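Local coordinates for protein aspartokinase (Synechocystis, PDB 3L76) that binds lysine and threonine in its ACT domain region and probably phosphorylates the beta-carboxyl group of aspartate with ATP, an early step toward these two amino acids, at residues Asp267-Lys272 with Thr317-Leu322; Ser531-Gly536 with Glu565-Cys570; Ile471-Ile476 with Phe495-Gly500; Val438-Asp443 with Ala526-Ser531. One frame throughout, in Å; residues are numbered along the deposited sequence. Where two conformers were deposited one is given.

Contact 1: Asp267-Lys272 with Thr317-Leu322; sequences DADQAK and TVVKDL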
loop_
_atom_site.group_PDB
_atom_site.type_symbol
_atom_site.label_atom_id
_atom_site.label_comp_id
_atom_site.label_asym_id
_atom_site.label_seq_id
_atom_site.Cartn_x
_atom_site.Cartn_y
_atom_site.Cartn_z
ATOM N N ASP A 267 -36.261 32.100 6.350
ATOM C CA ASP A 267 -37.337 32.278 7.332
ATOM C C ASP A 267 -37.881 33.697 7.277
ATOM O O ASP A 267 -37.213 34.661 7.671
ATOM C CB ASP A 267 -36.834 31.962 8.740
ATOM C CG ASP A 267 -37.903 32.111 9.799
ATOM O OD1 ASP A 267 -39.048 32.506 9.478
ATOM O OD2 ASP A 267 -37.579 31.831 10.966
ATOM N N ALA A 268 -39.103 33.830 6.795
ATOM C CA ALA A 268 -39.688 35.154 6.606
ATOM C C ALA A 268 -40.431 35.652 7.853
ATOM O O ALA A 268 -40.740 36.840 7.978
ATOM C CB ALA A 268 -40.605 35.162 5.385
ATOM N N ASP A 269 -40.709 34.739 8.776
ATOM C CA ASP A 269 -41.440 35.081 9.981
ATOM C C ASP A 269 -40.456 35.621 11.018
ATOM O O ASP A 269 -40.126 34.955 12.004
ATOM C CB ASP A 269 -42.192 33.855 10.498
ATOM C CG ASP A 269 -43.141 34.184 11.626
ATOM O OD1 ASP A 269 -43.409 35.382 11.867
ATOM O OD2 ASP A 269 -43.607 33.230 12.272
ATOM N N GLN A 270 -39.981 36.837 10.759
ATOM C CA GLN A 270 -38.931 37.468 11.556
ATOM C C GLN A 270 -39.217 38.962 11.693
ATOM O O GLN A 270 -39.721 39.590 10.768
ATOM C CB GLN A 270 -37.550 37.264 10.894
ATOM C CG GLN A 270 -37.054 35.829 10.866
ATOM C CD GLN A 270 -36.185 35.459 12.069
ATOM O OE1 GLN A 270 -35.454 36.294 12.605
ATOM N NE2 GLN A 270 -36.249 34.193 12.481
ATOM N N ALA A 271 -38.893 39.513 12.854
ATOM C CA ALA A 271 -38.975 40.955 13.099
ATOM C C ALA A 271 -37.928 41.345 14.143
ATOM O O ALA A 271 -37.716 40.633 15.130
ATOM C CB ALA A 271 -40.376 41.361 13.560
ATOM N N LYS A 272 -37.274 42.475 13.917
ATOM C CA LYS A 272 -36.182 42.908 14.780
ATOM C C LYS A 272 -36.617 43.910 15.865
ATOM O O LYS A 272 -37.333 44.892 15.603
ATOM C CB LYS A 272 -35.041 43.507 13.940
ATOM C CG LYS A 272 -33.823 43.943 14.754
ATOM C CD LYS A 272 -32.918 44.871 13.971
ATOM C CE LYS A 272 -33.551 46.234 13.779
ATOM N NZ LYS A 272 -32.634 47.222 13.123
ATOM N N THR A 317 -34.375 38.887 17.282
ATOM C CA THR A 317 -35.548 38.747 16.438
ATOM C C THR A 317 -36.583 37.881 17.095
ATOM O O THR A 317 -36.308 37.097 17.996
ATOM C CB THR A 317 -35.241 38.166 15.033
ATOM O OG1 THR A 317 -34.821 36.794 15.144
ATOM C CG2 THR A 317 -34.188 39.014 14.329
ATOM N N VAL A 318 -37.777 37.988 16.558
ATOM C CA VAL A 318 -38.941 37.435 17.166
ATOM C C VAL A 318 -39.888 37.169 15.985
ATOM O O VAL A 318 -39.705 37.724 14.894
ATOM C CB VAL A 318 -39.437 38.521 18.156
ATOM C CG1 VAL A 318 -40.814 39.079 17.841
ATOM C CG2 VAL A 318 -39.072 38.223 19.627
ATOM N N VAL A 319 -40.850 36.280 16.178
ATOM C CA VAL A 319 -41.877 36.037 15.174
ATOM C C VAL A 319 -42.687 37.324 14.947
ATOM O O VAL A 319 -42.962 38.051 15.901
ATOM C CB VAL A 319 -42.775 34.870 15.635
ATOM C CG1 VAL A 319 -44.192 35.008 15.088
ATOM C CG2 VAL A 319 -42.131 33.542 15.232
ATOM N N LYS A 320 -43.050 37.600 13.693
ATOM C CA LYS A 320 -43.752 38.829 13.317
ATOM C C LYS A 320 -44.900 39.256 14.253
ATOM O O LYS A 320 -45.038 40.440 14.599
ATOM C CB LYS A 320 -44.291 38.733 11.883
ATOM C CG LYS A 320 -43.290 39.041 10.787
ATOM C CD LYS A 320 -43.975 39.114 9.416
ATOM C CE LYS A 320 -42.949 39.119 8.277
ATOM N NZ LYS A 320 -41.683 39.893 8.555
ATOM N N ASP A 321 -45.712 38.287 14.654
ATOM C CA ASP A 321 -46.899 38.519 15.468
ATOM C C ASP A 321 -46.563 38.890 16.904
ATOM O O ASP A 321 -47.422 39.363 17.664
ATOM C CB ASP A 321 -47.784 37.269 15.468
ATOM C CG ASP A 321 -48.563 37.105 14.179
ATOM O OD1 ASP A 321 -48.739 38.105 13.454
ATOM O OD2 ASP A 321 -49.005 35.976 13.895
ATOM N N LEU A 322 -45.318 38.642 17.278
ATOM C CA LEU A 322 -44.847 38.931 18.624
ATOM C C LEU A 322 -44.085 40.252 18.715
ATOM O O LEU A 322 -43.749 40.699 19.805
ATOM C CB LEU A 322 -43.963 37.784 19.110
ATOM C CG LEU A 322 -44.486 37.091 20.359
ATOM C CD1 LEU A 322 -45.983 37.229 20.443
ATOM C CD2 LEU A 322 -44.108 35.655 20.311
#
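Near the N-terminal end of strand 271-279 of an ACT domain, the chain pairs antiparallel with the last residues of strand 311-318. Ala271 faces Val318 through two weak backbone bonds, and Lys272 sits opposite Thr317 in a non-hydrogen-bonded pair. Side chains do the more exacting work. Thr317 OG1 donates to Gln270 OE1 at 2.7 Å and in turn receives the backbone N-H of Leu301. The glutamine chain folds back at chi2 (-92°), which swings its amide round to the threonine. Its other end, NE2, lies 3.1 Å from Asp267 OD2, above the carboxylate plane, and also meets Asp300. Asp267 OD1 closes an Asx turn on the N-H of Asp269. Beyond this pairing, Asp269 OD1 takes the backbone N-H of Lys320 on its syn side at 2.9 Å, tilted out of the carboxylate plane, and the two methyls of Val319 press against the same carboxylate. Lys320 reaches back along the turn, and its NZ gives a hydrogen bond to Gln270 O at 3.0 Å and another to Lys353 O. The ammonium is held by peptide carbonyls, with Asp269 OD1 5.9 Å from NZ, while the glutamine amide, bonded at both ends, has its flip fixed.

Contact 2: Ser531-Gly536 with Glu565-Cys570; sequences SIVGSG and EIKISC. With LYS (lysine), chain E.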
loop_
_atom_site.group_PDB
_atom_site.type_symbol
_atom_site.label_atom_id
_atom_site.label_comp_id
_atom_site.label_asym_id
_atom_site.label_seq_id
_atom_site.Cartn_x
_atom_site.Cartn_y
_atom_site.Cartn_z
ATOM N N SER A 531 -19.841 28.919 24.801
ATOM C CA SER A 531 -20.999 28.542 24.009
ATOM C C SER A 531 -21.860 27.520 24.740
ATOM O O SER A 531 -21.349 26.614 25.400
ATOM C CB SER A 531 -20.557 27.945 22.668
ATOM O OG SER A 531 -19.843 28.853 21.861
ATOM N N ILE A 532 -23.170 27.660 24.610
ATOM C CA ILE A 532 -24.079 26.614 25.047
ATOM C C ILE A 532 -24.837 26.115 23.823
ATOM O O ILE A 532 -25.122 26.885 22.914
ATOM C CB ILE A 532 -25.044 27.092 26.151
ATOM C CG1 ILE A 532 -26.086 28.058 25.589
ATOM C CG2 ILE A 532 -24.272 27.726 27.317
ATOM C CD1 ILE A 532 -27.007 28.619 26.629
ATOM N N VAL A 533 -25.108 24.812 23.773
ATOM C CA VAL A 533 -25.801 24.218 22.639
ATOM C C VAL A 533 -26.900 23.304 23.144
ATOM O O VAL A 533 -26.733 22.618 24.144
ATOM C CB VAL A 533 -24.850 23.432 21.726
ATOM C CG1 VAL A 533 -25.644 22.599 20.721
ATOM C CG2 VAL A 533 -23.886 24.374 21.005
ATOM N N GLY A 534 -28.035 23.319 22.458
ATOM C CA GLY A 534 -29.174 22.532 22.869
ATOM C C GLY A 534 -30.318 22.701 21.899
ATOM O O GLY A 534 -30.747 23.820 21.623
ATOM N N SER A 535 -30.801 21.578 21.379
ATOM C CA SER A 535 -31.953 21.549 20.485
ATOM C C SER A 535 -33.231 21.980 21.199
ATOM O O SER A 535 -34.185 22.439 20.573
ATOM C CB SER A 535 -32.136 20.138 19.914
ATOM O OG SER A 535 -31.089 19.837 19.008
ATOM N N GLY A 536 -33.248 21.822 22.515
ATOM C CA GLY A 536 -34.411 22.178 23.294
ATOM C C GLY A 536 -34.652 23.670 23.453
ATOM O O GLY A 536 -35.702 24.066 23.944
ATOM N N GLU A 565 -30.210 28.811 15.930
ATOM C CA GLU A 565 -31.402 28.334 16.640
ATOM C C GLU A 565 -31.077 27.486 17.873
ATOM O O GLU A 565 -31.893 27.379 18.778
ATOM C CB GLU A 565 -32.331 27.546 15.711
ATOM C CG GLU A 565 -32.751 28.284 14.443
ATOM C CD GLU A 565 -31.666 28.289 13.399
ATOM O OE1 GLU A 565 -30.623 27.641 13.626
ATOM O OE2 GLU A 565 -31.869 28.924 12.348
ATOM N N ILE A 566 -29.895 26.876 17.915
ATOM C CA ILE A 566 -29.578 25.946 19.002
ATOM C C ILE A 566 -28.221 26.190 19.659
ATOM O O ILE A 566 -27.808 25.436 20.536
ATOM C CB ILE A 566 -29.678 24.447 18.537
ATOM C CG1 ILE A 566 -28.499 24.052 17.644
ATOM C CG2 ILE A 566 -30.999 24.184 17.806
ATOM C CD1 ILE A 566 -28.548 22.595 17.198
ATOM N N LYS A 567 -27.532 27.242 19.231
ATOM C CA LYS A 567 -26.243 27.613 19.821
ATOM C C LYS A 567 -26.226 29.084 20.192
ATOM O O LYS A 567 -26.577 29.930 19.374
ATOM C CB LYS A 567 -25.085 27.341 18.859
ATOM C CG LYS A 567 -23.717 27.532 19.496
ATOM C CD LYS A 567 -22.565 27.147 18.544
ATOM C CE LYS A 567 -21.284 26.804 19.321
ATOM N NZ LYS A 567 -20.088 26.863 18.451
ATOM N N ILE A 568 -25.841 29.376 21.432
ATOM C CA ILE A 568 -25.533 30.740 21.854
ATOM C C ILE A 568 -24.057 30.815 22.231
ATOM O O ILE A 568 -23.575 30.001 23.017
ATOM C CB ILE A 568 -26.391 31.221 23.049
ATOM C CG1 ILE A 568 -27.884 31.087 22.746
ATOM C CG2 ILE A 568 -26.080 32.672 23.360
ATOM C CD1 ILE A 568 -28.736 30.889 23.986
ATOM N N SER A 569 -23.345 31.766 21.629
ATOM C CA SER A 569 -21.962 32.075 21.985
ATOM C C SER A 569 -21.829 33.490 22.586
ATOM O O SER A 569 -22.379 34.465 22.059
ATOM C CB SER A 569 -21.059 31.977 20.752
ATOM O OG SER A 569 -20.974 30.665 20.272
ATOM N N CYS A 570 -21.085 33.598 23.679
ATOM C CA CYS A 570 -20.716 34.904 24.231
ATOM C C CYS A 570 -19.218 35.067 24.175
ATOM O O CYS A 570 -18.479 34.188 24.629
ATOM C CB CYS A 570 -21.145 35.032 25.691
ATOM S SG CYS A 570 -22.898 35.150 25.927
HETATM N N LYS E . -35.158 30.690 21.984
HETATM C CA LYS E . -34.314 30.776 23.168
HETATM C C LYS E . -34.784 31.930 24.064
HETATM O O LYS E . -35.708 32.679 23.709
HETATM C CB LYS E . -32.836 30.931 22.786
HETATM C CG LYS E . -32.519 32.123 21.856
HETATM C CD LYS E . -31.012 32.193 21.533
HETATM C CE LYS E . -30.601 31.144 20.501
HETATM N NZ LYS E . -31.453 31.254 19.264
HETATM O OXT LYS E . -34.270 32.124 25.168
#
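Ser531 and Ser569 touch hydroxyl to hydroxyl, OG to OG at 2.7 Å, across an antiparallel strand pair; both OG atoms stand beside their own backbone N. On the same face Lys567 runs out extended, its CG anti to the backbone N (chi1 -172°). Its CG lies 3.5 Å from Val533 CG2, and CE reaches on to Ser531 CB at 3.6 Å; NZ makes a long, weak ion pair with Glu393. An alanine here would probably uncover the valine methyl and Ser531 CB and leave Glu393 without that distant charge. On the other face Ile532 and Ile568 run alongside each other, CD1 to CD1 at 3.9 Å. Ile568 CG1 also packs on CE of the bound lysine, 3.5 Å away, lining that pocket. Past the ladder, Gly534 N bonds Ile566 O at 2.9 Å. Ile566 itself holds CG1 between N and the carbonyl carbon (chi1 74°), which turns CG2 onto Ser535 CA, and its CB sits against Gly534 O. Helix 543-552 backs the isoleucine face with Phe547, Glu204 of helix 199-204 packs on Val533 and Lys567, and strands 437-453 and 560-563 flank the pair.

Contact 3: Ile471-Ile476 with Phe495-Gly500; sequences ISVDMI and FMVAEG. With LYS (lysine), chain F.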
loop_
_atom_site.group_PDB
_atom_site.type_symbol
_atom_site.label_atom_id
_atom_site.label_comp_id
_atom_site.label_asym_id
_atom_site.label_seq_id
_atom_site.Cartn_x
_atom_site.Cartn_y
_atom_site.Cartn_z
ATOM N N ILE A 471 -6.698 32.079 5.340
ATOM C CA ILE A 471 -7.121 32.254 6.714
ATOM C C ILE A 471 -8.598 31.888 6.877
ATOM O O ILE A 471 -9.471 32.447 6.221
ATOM C CB ILE A 471 -6.899 33.688 7.196
ATOM C CG1 ILE A 471 -5.414 34.054 7.103
ATOM C CG2 ILE A 471 -7.439 33.852 8.616
ATOM C CD1 ILE A 471 -5.135 35.539 7.288
ATOM N N SER A 472 -8.862 30.933 7.751
ATOM C CA SER A 472 -10.217 30.513 8.043
ATOM C C SER A 472 -10.752 31.363 9.180
ATOM O O SER A 472 -10.037 31.642 10.140
ATOM C CB SER A 472 -10.244 29.028 8.436
ATOM O OG SER A 472 -11.471 28.678 9.055
ATOM N N VAL A 473 -12.016 31.760 9.078
ATOM C CA VAL A 473 -12.635 32.609 10.086
ATOM C C VAL A 473 -13.615 31.815 10.948
ATOM O O VAL A 473 -14.374 31.001 10.437
ATOM C CB VAL A 473 -13.414 33.750 9.405
ATOM C CG1 VAL A 473 -14.202 34.606 10.387
ATOM C CG2 VAL A 473 -12.572 34.519 8.385
ATOM N N ASP A 474 -13.615 32.079 12.251
ATOM C CA ASP A 474 -14.424 31.313 13.195
ATOM C C ASP A 474 -15.780 31.949 13.492
ATOM O O ASP A 474 -16.774 31.244 13.659
ATOM C CB ASP A 474 -13.668 31.115 14.506
ATOM C CG ASP A 474 -14.482 30.356 15.547
ATOM O OD1 ASP A 474 -14.911 29.218 15.270
ATOM O OD2 ASP A 474 -14.680 30.893 16.654
ATOM N N MET A 475 -15.801 33.279 13.582
ATOM C CA MET A 475 -17.010 34.017 13.924
ATOM C C MET A 475 -17.098 35.320 13.159
ATOM O O MET A 475 -16.095 35.973 12.920
ATOM C CB MET A 475 -17.076 34.290 15.424
ATOM C CG MET A 475 -17.098 33.021 16.275
ATOM S SD MET A 475 -18.726 32.238 16.371
ATOM C CE MET A 475 -19.479 33.369 17.549
ATOM N N ILE A 476 -18.310 35.676 12.753
ATOM C CA ILE A 476 -18.573 36.983 12.170
ATOM C C ILE A 476 -19.855 37.539 12.769
ATOM O O ILE A 476 -20.894 36.875 12.748
ATOM C CB ILE A 476 -18.743 36.920 10.663
ATOM C CG1 ILE A 476 -17.611 36.111 10.036
ATOM C CG2 ILE A 476 -18.832 38.347 10.078
ATOM C CD1 ILE A 476 -17.757 35.912 8.556
ATOM N N PHE A 495 -15.040 39.930 13.804
ATOM C CA PHE A 495 -14.869 38.529 13.453
ATOM C C PHE A 495 -13.728 37.949 14.256
ATOM O O PHE A 495 -12.949 38.687 14.836
ATOM C CB PHE A 495 -14.623 38.353 11.949
ATOM C CG PHE A 495 -13.313 38.909 11.470
ATOM C CD1 PHE A 495 -13.203 40.241 11.104
ATOM C CD2 PHE A 495 -12.189 38.098 11.366
ATOM C CE1 PHE A 495 -11.985 40.765 10.654
ATOM C CE2 PHE A 495 -10.975 38.621 10.918
ATOM C CZ PHE A 495 -10.876 39.955 10.561
ATOM N N MET A 496 -13.633 36.627 14.297
ATOM C CA MET A 496 -12.581 35.985 15.070
ATOM C C MET A 496 -11.763 35.022 14.235
ATOM O O MET A 496 -12.292 34.336 13.361
ATOM C CB MET A 496 -13.151 35.281 16.298
ATOM C CG MET A 496 -13.641 36.242 17.362
ATOM S SD MET A 496 -14.696 35.422 18.552
ATOM C CE MET A 496 -16.314 35.947 18.021
ATOM N N VAL A 497 -10.459 35.010 14.504
ATOM C CA VAL A 497 -9.529 34.092 13.868
ATOM C C VAL A 497 -8.548 33.581 14.900
ATOM O O VAL A 497 -8.437 34.140 15.992
ATOM C CB VAL A 497 -8.745 34.750 12.719
ATOM C CG1 VAL A 497 -9.678 35.097 11.561
ATOM C CG2 VAL A 497 -7.979 35.967 13.214
ATOM N N ALA A 498 -7.851 32.504 14.553
ATOM C CA ALA A 498 -6.788 31.974 15.390
ATOM C C ALA A 498 -5.744 33.065 15.615
ATOM O O ALA A 498 -5.361 33.756 14.669
ATOM C CB ALA A 498 -6.164 30.753 14.712
ATOM N N GLU A 499 -5.288 33.221 16.858
ATOM C CA GLU A 499 -4.254 34.211 17.187
ATOM C C GLU A 499 -3.049 34.175 16.240
ATOM O O GLU A 499 -2.438 35.201 15.968
ATOM C CB GLU A 499 -3.788 34.039 18.632
ATOM C CG GLU A 499 -4.885 34.195 19.654
ATOM C CD GLU A 499 -4.356 34.340 21.072
ATOM O OE1 GLU A 499 -3.120 34.310 21.257
ATOM O OE2 GLU A 499 -5.179 34.489 22.003
ATOM N N GLY A 500 -2.708 32.990 15.750
ATOM C CA GLY A 500 -1.670 32.851 14.747
ATOM C C GLY A 500 -1.917 33.642 13.480
ATOM O O GLY A 500 -0.978 34.081 12.826
HETATM N N LYS F . -14.535 28.908 8.743
HETATM C CA LYS F . -15.433 29.506 7.747
HETATM C C LYS F . -14.753 30.529 6.848
HETATM O O LYS F . -13.669 31.049 7.206
HETATM C CB LYS F . -16.663 30.128 8.429
HETATM C CG LYS F . -17.560 29.110 9.127
HETATM C CD LYS F . -18.507 29.746 10.133
HETATM C CE LYS F . -17.833 29.934 11.478
HETATM N NZ LYS F . -18.510 29.173 12.571
HETATM O OXT LYS F . -15.294 30.831 5.753
HETATM O O HOH W 1 -7.929 31.377 11.840
#
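Val473 sets its CG1 methyl 4.1 Å from CB of Phe495, the two side chains crossing at about a right angle. The contact belongs to the beta hairpin of strands 475-479 and 490-498 in an ACT domain, together with the residues that lead into it and line a lysine pocket. CG1 is anti to the backbone N (chi1 174°), which carries it across to the phenylalanine strand; Ile476 CG1 packs on the same CB. Val497 CG1 lies in plane at the edge of the Phe495 ring and meets Ile471 CG2 at 3.9 Å, while Phe463 of helix 458-468 meets the ring edge to face. Met475 and Met496 share the other face of the hairpin, though their closest approach is too short in the model to be trusted. Met496 SD also packs on Ile527, so an alanine in place of Met496 would probably open a gap against that isoleucine. The backbone tie is nearly straight: Asp474 N reaches Met496 O at 2.8 Å with an angle of 169°. Next to it, Val473 grips the bound lysine twice, its N donating to the ligand O at 2.6 Å and its O accepting from the ligand N at 2.7 Å; Ser472 OG takes a further bond from that amino group. Asp474 OD2 turns to a salt bridge with Lys529. Beyond the direct pairing, one water donates to Ser472 O at 2.7 Å and accepts from Ala498 N at 2.9 Å.

Contact 4: Val438-Asp443 with Ala526-Ser531; sequences VALDQD and AIAKVS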
loop_
_atom_site.group_PDB
_atom_site.type_symbol
_atom_site.label_atom_id
_atom_site.label_comp_id
_atom_site.label_asym_id
_atom_site.label_seq_id
_atom_site.Cartn_x
_atom_site.Cartn_y
_atom_site.Cartn_z
ATOM N N VAL A 438 -21.838 22.478 26.846
ATOM C CA VAL A 438 -21.269 23.814 26.770
ATOM C C VAL A 438 -19.798 23.707 26.423
ATOM O O VAL A 438 -19.181 22.676 26.655
ATOM C CB VAL A 438 -21.438 24.589 28.101
ATOM C CG1 VAL A 438 -22.906 24.766 28.424
ATOM C CG2 VAL A 438 -20.735 23.867 29.225
ATOM N N ALA A 439 -19.233 24.769 25.864
ATOM C CA ALA A 439 -17.856 24.709 25.400
ATOM C C ALA A 439 -17.153 26.067 25.441
ATOM O O ALA A 439 -17.788 27.117 25.508
ATOM C CB ALA A 439 -17.796 24.115 24.007
ATOM N N LEU A 440 -15.828 26.017 25.384
ATOM C CA LEU A 440 -14.997 27.182 25.538
ATOM C C LEU A 440 -13.891 27.223 24.500
ATOM O O LEU A 440 -13.169 26.254 24.337
ATOM C CB LEU A 440 -14.352 27.179 26.922
ATOM C CG LEU A 440 -13.539 28.453 27.227
ATOM C CD1 LEU A 440 -14.454 29.660 27.464
ATOM C CD2 LEU A 440 -12.620 28.255 28.410
ATOM N N ASP A 441 -13.740 28.340 23.802
ATOM C CA ASP A 441 -12.573 28.502 22.945
ATOM C C ASP A 441 -11.753 29.736 23.345
ATOM O O ASP A 441 -12.253 30.870 23.316
ATOM C CB ASP A 441 -12.970 28.536 21.470
ATOM C CG ASP A 441 -11.770 28.582 20.548
ATOM O OD1 ASP A 441 -10.668 28.939 21.008
ATOM O OD2 ASP A 441 -11.924 28.259 19.357
ATOM N N GLN A 442 -10.496 29.505 23.724
ATOM C CA GLN A 442 -9.622 30.589 24.160
ATOM C C GLN A 442 -8.362 30.754 23.304
ATOM O O GLN A 442 -7.408 31.396 23.716
ATOM C CB GLN A 442 -9.276 30.438 25.644
ATOM C CG GLN A 442 -9.108 29.012 26.093
ATOM C CD GLN A 442 -8.743 28.871 27.564
ATOM O OE1 GLN A 442 -8.182 29.784 28.176
ATOM N NE2 GLN A 442 -9.052 27.714 28.135
ATOM N N ASP A 443 -8.380 30.200 22.099
ATOM C CA ASP A 443 -7.248 30.291 21.183
ATOM C C ASP A 443 -7.495 31.317 20.091
ATOM O O ASP A 443 -6.769 31.369 19.095
ATOM C CB ASP A 443 -6.983 28.935 20.527
ATOM C CG ASP A 443 -6.311 27.956 21.462
ATOM O OD1 ASP A 443 -6.877 27.664 22.535
ATOM O OD2 ASP A 443 -5.212 27.473 21.118
ATOM N N ALA A 526 -7.131 39.092 23.797
ATOM C CA ALA A 526 -7.498 38.557 25.107
ATOM C C ALA A 526 -8.987 38.301 25.254
ATOM O O ALA A 526 -9.654 38.915 26.083
ATOM C CB ALA A 526 -7.008 39.471 26.212
ATOM N N ILE A 527 -9.495 37.376 24.453
ATOM C CA ILE A 527 -10.903 36.997 24.497
ATOM C C ILE A 527 -11.066 35.486 24.603
ATOM O O ILE A 527 -10.220 34.719 24.145
ATOM C CB ILE A 527 -11.649 37.452 23.240
ATOM C CG1 ILE A 527 -11.078 36.734 22.015
ATOM C CG2 ILE A 527 -11.588 38.979 23.095
ATOM C CD1 ILE A 527 -12.046 36.590 20.861
ATOM N N ALA A 528 -12.166 35.071 25.217
ATOM C CA ALA A 528 -12.574 33.679 25.215
ATOM C C ALA A 528 -13.987 33.591 24.668
ATOM O O ALA A 528 -14.770 34.532 24.810
ATOM C CB ALA A 528 -12.526 33.125 26.598
ATOM N N LYS A 529 -14.317 32.470 24.036
ATOM C CA LYS A 529 -15.684 32.233 23.587
ATOM C C LYS A 529 -16.354 31.109 24.374
ATOM O O LYS A 529 -15.844 30.001 24.439
ATOM C CB LYS A 529 -15.741 31.930 22.089
ATOM C CG LYS A 529 -17.174 31.829 21.570
ATOM C CD LYS A 529 -17.224 31.505 20.109
ATOM C CE LYS A 529 -16.626 30.141 19.828
ATOM N NZ LYS A 529 -16.723 29.789 18.384
ATOM N N VAL A 530 -17.497 31.414 24.975
ATOM C CA VAL A 530 -18.242 30.445 25.760
ATOM C C VAL A 530 -19.535 30.192 25.023
ATOM O O VAL A 530 -20.237 31.130 24.651
ATOM C CB VAL A 530 -18.578 30.972 27.161
ATOM C CG1 VAL A 530 -18.687 29.832 28.124
ATOM C CG2 VAL A 530 -17.519 31.924 27.628
ATOM N N SER A 531 -19.841 28.919 24.801
ATOM C CA SER A 531 -20.999 28.542 24.009
ATOM C C SER A 531 -21.860 27.520 24.740
ATOM O O SER A 531 -21.349 26.614 25.400
ATOM C CB SER A 531 -20.557 27.945 22.668
ATOM O OG SER A 531 -19.843 28.853 21.861
HETATM O O HOH W 2 -17.376 28.155 22.712
#
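This is regular antiparallel strand pairing, in which Ala439 and Asp441 of strand 437-453 bond to Ser531 and Lys529 of strand 520-533, long strands that run into different ACT domains. The local axes are 165° apart in direction. Each of the two hydrogen-bonded pairs is closed by two backbone bonds; Lys529 N to Asp441 O, at 2.7 Å, is one of them. Between them Leu440 faces Val530 in a non-hydrogen-bonded pair. The leucine CG is anti to the backbone N (chi1 -175°), and CD1 comes over the neighbouring strand, 3.8 Å from Val530 CG2 and 4.1 Å from Ala528 CB. That face is apolar here, and Leu187 adds to it beside Leu440. The other face, with Ala439, Asp441, Lys529 and Ser531, is more polar. A water on it donates to Lys529 O at 3.0 Å, lies 2.7 Å from Ser531 OG, the hydroxyl already paired with Ser569, and makes a weak bond to Ala439 O, so it bridges the strands beside the backbone ladder. Lys529 bends at chi3 (64°) and carries NZ to a salt bridge with Asp474. Asp441 OD2 stays 5.1 Å from Lys529 NZ, near enough that the opposite charges would probably still feel each other. Asp441 OD1 instead accepts from the backbone N of Asp443 in an Asx turn. Strand 567-573 pairs along the other side of strand 520-533, and helix 577-587 packs on the apolar face, its Leu581 and Ala584 against Val438 and its Ala580 against Val530.

Overall arrangement
Contacts 2, 3 and 4 form a touching, largely buried cluster, while contact 1 lies apart, only partly buried, its centre about 24 Å from that of the chain. Contacts 2 and 4 share Ser531 and use opposite sides of strand 520-533, making it the middle of three paired strands; Ile532 CG2 packs on Val438 CG1 between them. Contact 3 joins contact 4 through the Asp474–Lys529 salt bridge and meets contact 2 where Met475 touches Ser569. Regular backbone ladders with one apolar and one more polar face carry contacts 2 and 4. Contact 1, by comparison, has only two weak ladder bonds and depends on polar side chains. Contacts 2 and 3 touch different bound lysines.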